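Local coordinates for putidaredoxin reductase (Pseudomonas putida, PDB 1Q1R), which binds FAD and probably passes electrons from NADH to the iron-sulfur protein putidaredoxin, serving the cytochrome P450cam monooxygenase, at residues 21-26 with 314-319; 174-179 with 207-212; 324-329 with 389-394. All blocks are in the same frame, centred on the assembly; numbering follows the deposited sequence.

Contact 1: 21-26 with 314-319; sequences FGLRAS and AILCGK
Lys319 NZ donates to the backbone carbonyl oxygen Ser26 O at 2.7 Å, a short bond that ties together the ends of two helices. The C=O...N angle of 146° and a moderate tilt of the donor from the carbonyl plane fit an ordinary amine-to-carbonyl bond. The lysine chain runs extended along most of its length and bends only at its last torsion (chi4 53°), which turns the ammonium group onto the oxygen. On the way its methylenes lie alongside the serine, with Lys319 CD 4.0 Å from Ser26 CB. Because Ser26 is the first residue to leave helix 14-25, the ammonium stands at that helix's C-terminal end, where its charge would probably be favourable to the helix dipole.

The rest of the contact is made mainly by Cys317 and two leucines. Cys317 SG approaches Ser26 CB to 3.5 Å and passes 3.7 Å from Leu23 O, so the sulfur lies over the last turn of the helix; the indole-bearing Trp28 touches the same cysteine from the following loop. Deeper in, Leu23 has an unusual first torsion, chi1 -128°, off the staggered positions, and it is CD1 that leans across: this methyl is 3.8 Å from Leu316 CD1 and 3.9 Å from Leu316 CB. The two leucines cross at a slant, and Leu23 also rests on Ile32 of strand 31-35.

The geometry of the partner segment is that of a Schellman motif closing helix 302-316: Lys319 N bonds to Ala314 O at 2.8 Å, Gly318 N bonds to Ile315 O at 3.1 Å, and Gly318 has positive phi. The helix it meets, 14-25, is the one that follows the glycine-rich GxGxxG turn, consistent with the FAD-binding Rossmann-type domain of the glutathione reductase fold.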
loop_
_atom_site.group_PDB
_atom_site.type_symbol
_atom_site.label_atom_id
_atom_site.label_comp_id
_atom_site.label_asym_id
_atom_site.label_seq_id
_atom_site.Cartn_x
_atom_site.Cartn_y
_atom_site.Cartn_z
ATOM N N PHE A 21 5.587 18.121 6.292
ATOM C CA PHE A 21 6.933 18.276 6.827
ATOM C C PHE A 21 7.982 18.477 5.742
ATOM O O PHE A 21 8.980 19.161 5.963
ATOM C CB PHE A 21 7.308 17.085 7.715
ATOM C CG PHE A 21 6.628 17.099 9.055
ATOM C CD1 PHE A 21 5.362 16.549 9.215
ATOM C CD2 PHE A 21 7.231 17.715 10.145
ATOM C CE1 PHE A 21 4.707 16.614 10.439
ATOM C CE2 PHE A 21 6.584 17.786 11.374
ATOM C CZ PHE A 21 5.320 17.235 11.522
ATOM N N GLY A 22 7.759 17.885 4.573
ATOM C CA GLY A 22 8.703 18.044 3.484
ATOM C C GLY A 22 8.708 19.500 3.061
ATOM O O GLY A 22 9.759 20.095 2.814
ATOM N N LEU A 23 7.512 20.070 2.991
ATOM C CA LEU A 23 7.318 21.461 2.615
ATOM C C LEU A 23 8.122 22.375 3.537
ATOM O O LEU A 23 8.909 23.200 3.079
ATOM C CB LEU A 23 5.831 21.799 2.712
ATOM C CG LEU A 23 5.117 22.439 1.523
ATOM C CD1 LEU A 23 5.645 21.895 0.213
ATOM C CD2 LEU A 23 3.626 22.167 1.658
ATOM N N ARG A 24 7.928 22.212 4.841
ATOM C CA ARG A 24 8.626 23.031 5.823
ATOM C C ARG A 24 10.122 22.732 5.863
ATOM O O ARG A 24 10.906 23.514 6.403
ATOM C CB ARG A 24 8.024 22.813 7.215
ATOM C CG ARG A 24 8.445 23.860 8.224
ATOM C CD ARG A 24 7.859 25.218 7.865
ATOM N NE ARG A 24 6.459 25.334 8.260
ATOM C CZ ARG A 24 5.641 26.294 7.842
ATOM N NH1 ARG A 24 6.077 27.224 7.004
ATOM N NH2 ARG A 24 4.391 26.338 8.279
ATOM N N ALA A 25 10.516 21.601 5.289
ATOM C CA ALA A 25 11.920 21.214 5.267
ATOM C C ALA A 25 12.630 21.801 4.051
ATOM O O ALA A 25 13.840 22.030 4.078
ATOM C CB ALA A 25 12.041 19.696 5.259
ATOM N N SER A 26 11.869 22.044 2.989
ATOM C CA SER A 26 12.421 22.597 1.761
ATOM C C SER A 26 12.409 24.124 1.728
ATOM O O SER A 26 12.665 24.727 0.688
ATOM C CB SER A 26 11.663 22.048 0.552
ATOM O OG SER A 26 11.861 20.651 0.428
ATOM N N ALA A 314 9.166 19.650 -3.259
ATOM C CA ALA A 314 10.203 20.254 -4.083
ATOM C C ALA A 314 9.610 21.298 -5.026
ATOM O O ALA A 314 10.042 22.452 -5.046
ATOM C CB ALA A 314 10.922 19.172 -4.886
ATOM N N ILE A 315 8.612 20.887 -5.799
ATOM C CA ILE A 315 7.960 21.771 -6.757
ATOM C C ILE A 315 7.366 23.032 -6.128
ATOM O O ILE A 315 7.575 24.139 -6.629
ATOM C CB ILE A 315 6.853 21.021 -7.523
ATOM C CG1 ILE A 315 7.471 19.870 -8.324
ATOM C CG2 ILE A 315 6.109 21.982 -8.441
ATOM C CD1 ILE A 315 6.462 18.966 -8.995
ATOM N N LEU A 316 6.630 22.870 -5.033
ATOM C CA LEU A 316 6.013 24.010 -4.364
ATOM C C LEU A 316 7.041 24.942 -3.735
ATOM O O LEU A 316 6.715 26.064 -3.346
ATOM C CB LEU A 316 5.042 23.534 -3.281
ATOM C CG LEU A 316 3.811 22.743 -3.725
ATOM C CD1 LEU A 316 2.975 22.407 -2.497
ATOM C CD2 LEU A 316 2.996 23.553 -4.722
ATOM N N CYS A 317 8.279 24.476 -3.626
ATOM C CA CYS A 317 9.333 25.291 -3.036
ATOM C C CYS A 317 10.327 25.782 -4.080
ATOM O O CYS A 317 11.416 26.245 -3.746
ATOM C CB CYS A 317 10.066 24.502 -1.947
ATOM S SG CYS A 317 9.101 24.252 -0.432
ATOM N N GLY A 318 9.944 25.677 -5.348
ATOM C CA GLY A 318 10.811 26.128 -6.420
ATOM C C GLY A 318 12.099 25.338 -6.543
ATOM O O GLY A 318 13.090 25.839 -7.075
ATOM N N LYS A 319 12.095 24.104 -6.048
ATOM C CA LYS A 319 13.275 23.250 -6.125
ATOM C C LYS A 319 13.095 22.173 -7.190
ATOM O O LYS A 319 11.989 21.964 -7.691
ATOM C CB LYS A 319 13.549 22.608 -4.764
ATOM C CG LYS A 319 14.028 23.596 -3.715
ATOM C CD LYS A 319 14.301 22.919 -2.383
ATOM C CE LYS A 319 15.122 23.818 -1.469
ATOM N NZ LYS A 319 14.504 25.161 -1.303
#

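Contact 2: 174-179 with 207-212; sequences HVTLLD and DIRTGT
With chi1 at -59°, Thr176 holds OG1 beside its own backbone N and turns CG2 to Asp207 O, 3.4 Å away, while Asp207 sends CG anti to the backbone N (chi1 171°). The two residues are partners in the parallel register, which places their side chains side by side on one face of the sheet. A water spans them, 2.7 Å from Thr176 OG1 and donating to Asp207 OD2 at 2.7 Å. The same OD2 is held by Arg209 side-on, by NE at 2.8 Å and NH2 at 3.0 Å, with the oxygen nearly in the guanidinium plane and the NH2 bond using its syn lone pair. Next along this face, Leu178 CD2 packs alongside the first carbons of the arginine chain, 3.7 Å from Arg209 CB.

The backbones are parallel neighbours, their strand axes 16° apart. Arg209 N meets Leu177 O at 2.8 Å, and Asp207 N likewise bonds to Val175 O. Farther along, Thr212 N bonds to Asp179 O at 2.9 Å; the carboxylate of Asp179 turns to the amide of Ala181.

This is the crossover unit of strand 174-178, helix 191-204 and strand 207-209, whose last strand edges the parallel sheet. Three donors converging on Asp207 OD2 would probably favour its ionised form, fix the carboxylate's rotation and pair the arginine's charge with it at the sheet margin.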
loop_
_atom_site.group_PDB
_atom_site.type_symbol
_atom_site.label_atom_id
_atom_site.label_comp_id
_atom_site.label_asym_id
_atom_site.label_seq_id
_atom_site.Cartn_x
_atom_site.Cartn_y
_atom_site.Cartn_z
ATOM N N HIS A 174 -6.305 -20.843 14.702
ATOM C CA HIS A 174 -6.572 -21.818 13.651
ATOM C C HIS A 174 -6.897 -20.865 12.511
ATOM O O HIS A 174 -7.872 -20.112 12.590
ATOM C CB HIS A 174 -7.791 -22.674 14.004
ATOM C CG HIS A 174 -8.241 -23.575 12.897
ATOM N ND1 HIS A 174 -8.848 -23.105 11.750
ATOM C CD2 HIS A 174 -8.166 -24.921 12.756
ATOM C CE1 HIS A 174 -9.127 -24.121 10.953
ATOM N NE2 HIS A 174 -8.722 -25.234 11.538
ATOM N N VAL A 175 -6.088 -20.886 11.457
ATOM C CA VAL A 175 -6.281 -19.952 10.355
ATOM C C VAL A 175 -6.634 -20.544 8.991
ATOM O O VAL A 175 -5.998 -21.492 8.529
ATOM C CB VAL A 175 -5.012 -19.077 10.174
ATOM C CG1 VAL A 175 -5.281 -17.959 9.192
ATOM C CG2 VAL A 175 -4.558 -18.531 11.523
ATOM N N THR A 176 -7.649 -19.957 8.358
ATOM C CA THR A 176 -8.102 -20.352 7.028
ATOM C C THR A 176 -8.131 -19.081 6.172
ATOM O O THR A 176 -8.675 -18.056 6.589
ATOM C CB THR A 176 -9.540 -20.951 7.048
ATOM O OG1 THR A 176 -9.578 -22.103 7.898
ATOM C CG2 THR A 176 -9.963 -21.360 5.640
ATOM N N LEU A 177 -7.537 -19.133 4.984
ATOM C CA LEU A 177 -7.538 -17.963 4.113
ATOM C C LEU A 177 -8.235 -18.301 2.808
ATOM O O LEU A 177 -7.962 -19.330 2.193
ATOM C CB LEU A 177 -6.110 -17.480 3.849
ATOM C CG LEU A 177 -5.992 -16.178 3.051
ATOM C CD1 LEU A 177 -4.709 -15.446 3.422
ATOM C CD2 LEU A 177 -6.033 -16.486 1.563
ATOM N N LEU A 178 -9.131 -17.419 2.386
ATOM C CA LEU A 178 -9.902 -17.640 1.173
ATOM C C LEU A 178 -9.628 -16.612 0.090
ATOM O O LEU A 178 -9.547 -15.410 0.358
ATOM C CB LEU A 178 -11.395 -17.607 1.504
ATOM C CG LEU A 178 -11.842 -18.379 2.746
ATOM C CD1 LEU A 178 -13.320 -18.112 2.995
ATOM C CD2 LEU A 178 -11.581 -19.862 2.554
ATOM N N ASP A 179 -9.498 -17.094 -1.140
ATOM C CA ASP A 179 -9.284 -16.209 -2.275
ATOM C C ASP A 179 -10.072 -16.747 -3.461
ATOM O O ASP A 179 -10.099 -17.952 -3.707
ATOM C CB ASP A 179 -7.803 -16.114 -2.640
ATOM C CG ASP A 179 -7.506 -14.931 -3.549
ATOM O OD1 ASP A 179 -8.094 -14.847 -4.648
ATOM O OD2 ASP A 179 -6.687 -14.073 -3.163
ATOM N N ASP A 207 -4.637 -22.858 6.301
ATOM C CA ASP A 207 -5.390 -23.633 5.326
ATOM C C ASP A 207 -5.859 -22.649 4.264
ATOM O O ASP A 207 -6.852 -21.945 4.450
ATOM C CB ASP A 207 -6.592 -24.322 5.975
ATOM C CG ASP A 207 -7.517 -24.959 4.952
ATOM O OD1 ASP A 207 -7.053 -25.288 3.839
ATOM O OD2 ASP A 207 -8.708 -25.141 5.262
ATOM N N ILE A 208 -5.123 -22.593 3.158
ATOM C CA ILE A 208 -5.438 -21.689 2.056
ATOM C C ILE A 208 -6.389 -22.338 1.058
ATOM O O ILE A 208 -6.117 -23.424 0.543
ATOM C CB ILE A 208 -4.151 -21.264 1.313
ATOM C CG1 ILE A 208 -3.270 -20.434 2.249
ATOM C CG2 ILE A 208 -4.500 -20.480 0.053
ATOM C CD1 ILE A 208 -1.947 -20.026 1.654
ATOM N N ARG A 209 -7.502 -21.665 0.789
ATOM C CA ARG A 209 -8.490 -22.171 -0.156
ATOM C C ARG A 209 -8.665 -21.197 -1.307
ATOM O O ARG A 209 -9.319 -20.163 -1.174
ATOM C CB ARG A 209 -9.830 -22.401 0.551
ATOM C CG ARG A 209 -9.683 -23.269 1.785
ATOM C CD ARG A 209 -10.977 -23.934 2.200
ATOM N NE ARG A 209 -10.723 -24.887 3.279
ATOM C CZ ARG A 209 -11.540 -25.880 3.614
ATOM N NH1 ARG A 209 -12.675 -26.060 2.950
ATOM N NH2 ARG A 209 -11.218 -26.696 4.610
ATOM N N THR A 210 -8.063 -21.533 -2.442
ATOM C CA THR A 210 -8.147 -20.694 -3.626
ATOM C C THR A 210 -9.378 -21.068 -4.442
ATOM O O THR A 210 -9.980 -22.114 -4.221
ATOM C CB THR A 210 -6.890 -20.850 -4.496
ATOM O OG1 THR A 210 -6.665 -22.239 -4.762
ATOM C CG2 THR A 210 -5.675 -20.272 -3.781
ATOM N N GLY A 211 -9.751 -20.210 -5.384
ATOM C CA GLY A 211 -10.921 -20.486 -6.192
ATOM C C GLY A 211 -12.138 -20.672 -5.304
ATOM O O GLY A 211 -13.058 -21.426 -5.633
ATOM N N THR A 212 -12.141 -19.982 -4.167
ATOM C CA THR A 212 -13.247 -20.073 -3.222
ATOM C C THR A 212 -13.982 -18.747 -3.130
ATOM O O THR A 212 -13.363 -17.687 -3.049
ATOM C CB THR A 212 -12.754 -20.464 -1.816
ATOM O OG1 THR A 212 -12.145 -21.761 -1.864
ATOM C CG2 THR A 212 -13.915 -20.490 -0.837
HETATM O O HOH W 1 -10.142 -24.681 7.447
#

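Contact 3: 324-329 with 389-394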
loop_
_atom_site.group_PDB
_atom_site.type_symbol
_atom_site.label_atom_id
_atom_site.label_comp_id
_atom_site.label_asym_id
_atom_site.label_seq_id
_atom_site.Cartn_x
_atom_site.Cartn_y
_atom_site.Cartn_z
ATOM N N GLU A 324 12.468 10.235 -11.530
ATOM C CA GLU A 324 11.565 9.124 -11.242
ATOM C C GLU A 324 12.336 7.850 -10.915
ATOM O O GLU A 324 13.207 7.423 -11.675
ATOM C CB GLU A 324 10.629 8.866 -12.430
ATOM C CG GLU A 324 10.019 7.466 -12.445
ATOM C CD GLU A 324 8.903 7.310 -13.465
ATOM O OE1 GLU A 324 8.618 6.161 -13.867
ATOM O OE2 GLU A 324 8.296 8.332 -13.857
ATOM N N ALA A 325 12.011 7.248 -9.776
ATOM C CA ALA A 325 12.664 6.018 -9.347
ATOM C C ALA A 325 11.748 4.829 -9.610
ATOM O O ALA A 325 10.529 4.980 -9.683
ATOM C CB ALA A 325 13.002 6.099 -7.861
ATOM N N ALA A 326 12.332 3.648 -9.768
ATOM C CA ALA A 326 11.531 2.455 -10.000
ATOM C C ALA A 326 10.639 2.256 -8.778
ATOM O O ALA A 326 11.070 2.473 -7.651
ATOM C CB ALA A 326 12.435 1.240 -10.190
ATOM N N PRO A 327 9.378 1.860 -8.986
ATOM C CA PRO A 327 8.496 1.654 -7.833
ATOM C C PRO A 327 8.871 0.374 -7.087
ATOM O O PRO A 327 9.317 -0.601 -7.695
ATOM C CB PRO A 327 7.115 1.566 -8.469
ATOM C CG PRO A 327 7.405 0.921 -9.796
ATOM C CD PRO A 327 8.646 1.668 -10.251
ATOM N N TRP A 328 8.717 0.386 -5.768
ATOM C CA TRP A 328 9.023 -0.796 -4.975
ATOM C C TRP A 328 8.231 -0.817 -3.681
ATOM O O TRP A 328 7.636 0.191 -3.280
ATOM C CB TRP A 328 10.524 -0.888 -4.658
ATOM C CG TRP A 328 11.045 0.140 -3.693
ATOM C CD1 TRP A 328 11.408 1.422 -3.979
ATOM C CD2 TRP A 328 11.269 -0.038 -2.285
ATOM N NE1 TRP A 328 11.847 2.056 -2.840
ATOM C CE2 TRP A 328 11.771 1.182 -1.786
ATOM C CE3 TRP A 328 11.092 -1.111 -1.399
ATOM C CZ2 TRP A 328 12.101 1.364 -0.435
ATOM C CZ3 TRP A 328 11.419 -0.935 -0.057
ATOM C CH2 TRP A 328 11.918 0.298 0.412
ATOM N N PHE A 329 8.204 -1.982 -3.048
ATOM C CA PHE A 329 7.513 -2.143 -1.779
ATOM C C PHE A 329 8.023 -3.422 -1.137
ATOM O O PHE A 329 8.821 -4.149 -1.735
ATOM C CB PHE A 329 5.991 -2.172 -1.986
ATOM C CG PHE A 329 5.463 -3.460 -2.537
ATOM C CD1 PHE A 329 5.024 -4.469 -1.683
ATOM C CD2 PHE A 329 5.385 -3.664 -3.911
ATOM C CE1 PHE A 329 4.511 -5.662 -2.188
ATOM C CE2 PHE A 329 4.875 -4.853 -4.428
ATOM C CZ PHE A 329 4.437 -5.855 -3.564
ATOM N N ILE A 389 18.971 -1.929 -12.194
ATOM C CA ILE A 389 18.673 -2.541 -13.488
ATOM C C ILE A 389 17.372 -1.992 -14.083
ATOM O O ILE A 389 17.302 -1.697 -15.280
ATOM C CB ILE A 389 18.563 -4.086 -13.357
ATOM C CG1 ILE A 389 19.932 -4.675 -13.016
ATOM C CG2 ILE A 389 18.032 -4.698 -14.652
ATOM C CD1 ILE A 389 19.892 -6.124 -12.559
ATOM N N ILE A 390 16.350 -1.852 -13.243
ATOM C CA ILE A 390 15.052 -1.352 -13.688
ATOM C C ILE A 390 15.073 0.149 -13.950
ATOM O O ILE A 390 14.677 0.607 -15.022
ATOM C CB ILE A 390 13.944 -1.634 -12.635
ATOM C CG1 ILE A 390 13.891 -3.125 -12.310
ATOM C CG2 ILE A 390 12.593 -1.155 -13.153
ATOM C CD1 ILE A 390 13.634 -4.002 -13.506
ATOM N N THR A 391 15.532 0.910 -12.964
ATOM C CA THR A 391 15.579 2.363 -13.077
ATOM C C THR A 391 16.424 2.851 -14.249
ATOM O O THR A 391 16.034 3.783 -14.951
ATOM C CB THR A 391 16.120 3.009 -11.786
ATOM O OG1 THR A 391 15.306 2.617 -10.673
ATOM C CG2 THR A 391 16.109 4.532 -11.906
ATOM N N ASP A 392 17.575 2.223 -14.466
ATOM C CA ASP A 392 18.451 2.635 -15.557
ATOM C C ASP A 392 18.284 1.843 -16.850
ATOM O O ASP A 392 19.048 2.032 -17.799
ATOM C CB ASP A 392 19.911 2.582 -15.109
ATOM C CG ASP A 392 20.194 3.529 -13.969
ATOM O OD1 ASP A 392 19.736 4.688 -14.044
ATOM O OD2 ASP A 392 20.873 3.125 -13.002
ATOM N N ARG A 393 17.289 0.962 -16.897
ATOM C CA ARG A 393 17.053 0.172 -18.099
ATOM C C ARG A 393 18.331 -0.517 -18.578
ATOM O O ARG A 393 18.659 -0.473 -19.762
ATOM C CB ARG A 393 16.523 1.077 -19.212
ATOM C CG ARG A 393 15.022 1.039 -19.404
ATOM C CD ARG A 393 14.582 -0.314 -19.946
ATOM N NE ARG A 393 13.224 -0.272 -20.479
ATOM C CZ ARG A 393 12.847 0.499 -21.495
ATOM N NH1 ARG A 393 13.729 1.293 -22.091
ATOM N NH2 ARG A 393 11.591 0.476 -21.918
ATOM N N LEU A 394 19.052 -1.151 -17.660
ATOM C CA LEU A 394 20.291 -1.828 -18.021
ATOM C C LEU A 394 20.052 -3.102 -18.826
ATOM O O LEU A 394 19.231 -3.942 -18.456
ATOM C CB LEU A 394 21.102 -2.160 -16.769
ATOM C CG LEU A 394 21.567 -0.987 -15.906
ATOM C CD1 LEU A 394 22.463 -1.506 -14.801
ATOM C CD2 LEU A 394 22.313 0.024 -16.756
#
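The C-terminal end of helix 380-391, closed by a Schellman motif, meets the connecting segment that leads into strand 328-333 of the C-terminal domain. In that motif Leu394 N bonds to Ile389 O at 3.0 Å and Arg393 N to Ile390 O at 3.2 Å, with Arg393 at positive phi as the C-prime residue. The last helical residue, Thr391, supplies the polar link across the contact: Ala326 N donates to Thr391 OG1 at 3.3 Å with an N-H...O angle of 147°, a longish and somewhat bent bond. The first torsion of the threonine (chi1 -57°) sets OG1 beside its own backbone N, on the side of the Ala326 amide, and sends CG2 the other way around the CB, toward Glu324 O at 4.1 Å. The hydroxyl is also bonded to the carbonyl of Lys387 one turn earlier in the helix, so the oxygen is engaged both by its own helix and by the Ala326 amide.

Next to this bond, the methyl of Ala326 points at the helix and fits between two neighbouring residues on it. Its CB lies 3.2 Å from Thr391 OG1, a close approach, and 3.8 Å from Ile390 CG2, the branch anti to the isoleucine's backbone N. The methyl therefore touches a polar and an apolar group at once, and the interface is small, with 143 Å² buried in total.

Around this spot, Ala326 also rests on Val341 of strand 336-342, while Ile390 packs on Val371 of strand 370-377 and on Tyr293. Farther along, Trp328 meets Lys387 and Phe383 of the same helix, and strand 328-333, which carries Phe329 of the FAD pocket, pairs with strand 336-342 at one margin of the antiparallel sheet.

The three contacts fall in different parts of the chain. Contact 1 joins helix ends beside the parallel sheet that contains strands 6-10 and 31-35, contact 2 lies on the edge of the second parallel sheet, probably the one for the pyridine nucleotide, and contact 3 lies by the antiparallel sheet. Between centres, contacts 1 and 2 are about 46 Å apart, on opposite sides of the chain's centre; contact 3 is about 24 Å from contact 1 and 34 Å from contact 2, again between centres. Segment 324-329 runs on to Phe329, which touches FAD, while the side chains of Ala325 and Leu177 are each about 13 Å from it. Helix 302-316 and strand 328-333 are consecutive, connecting contacts 1 and 3.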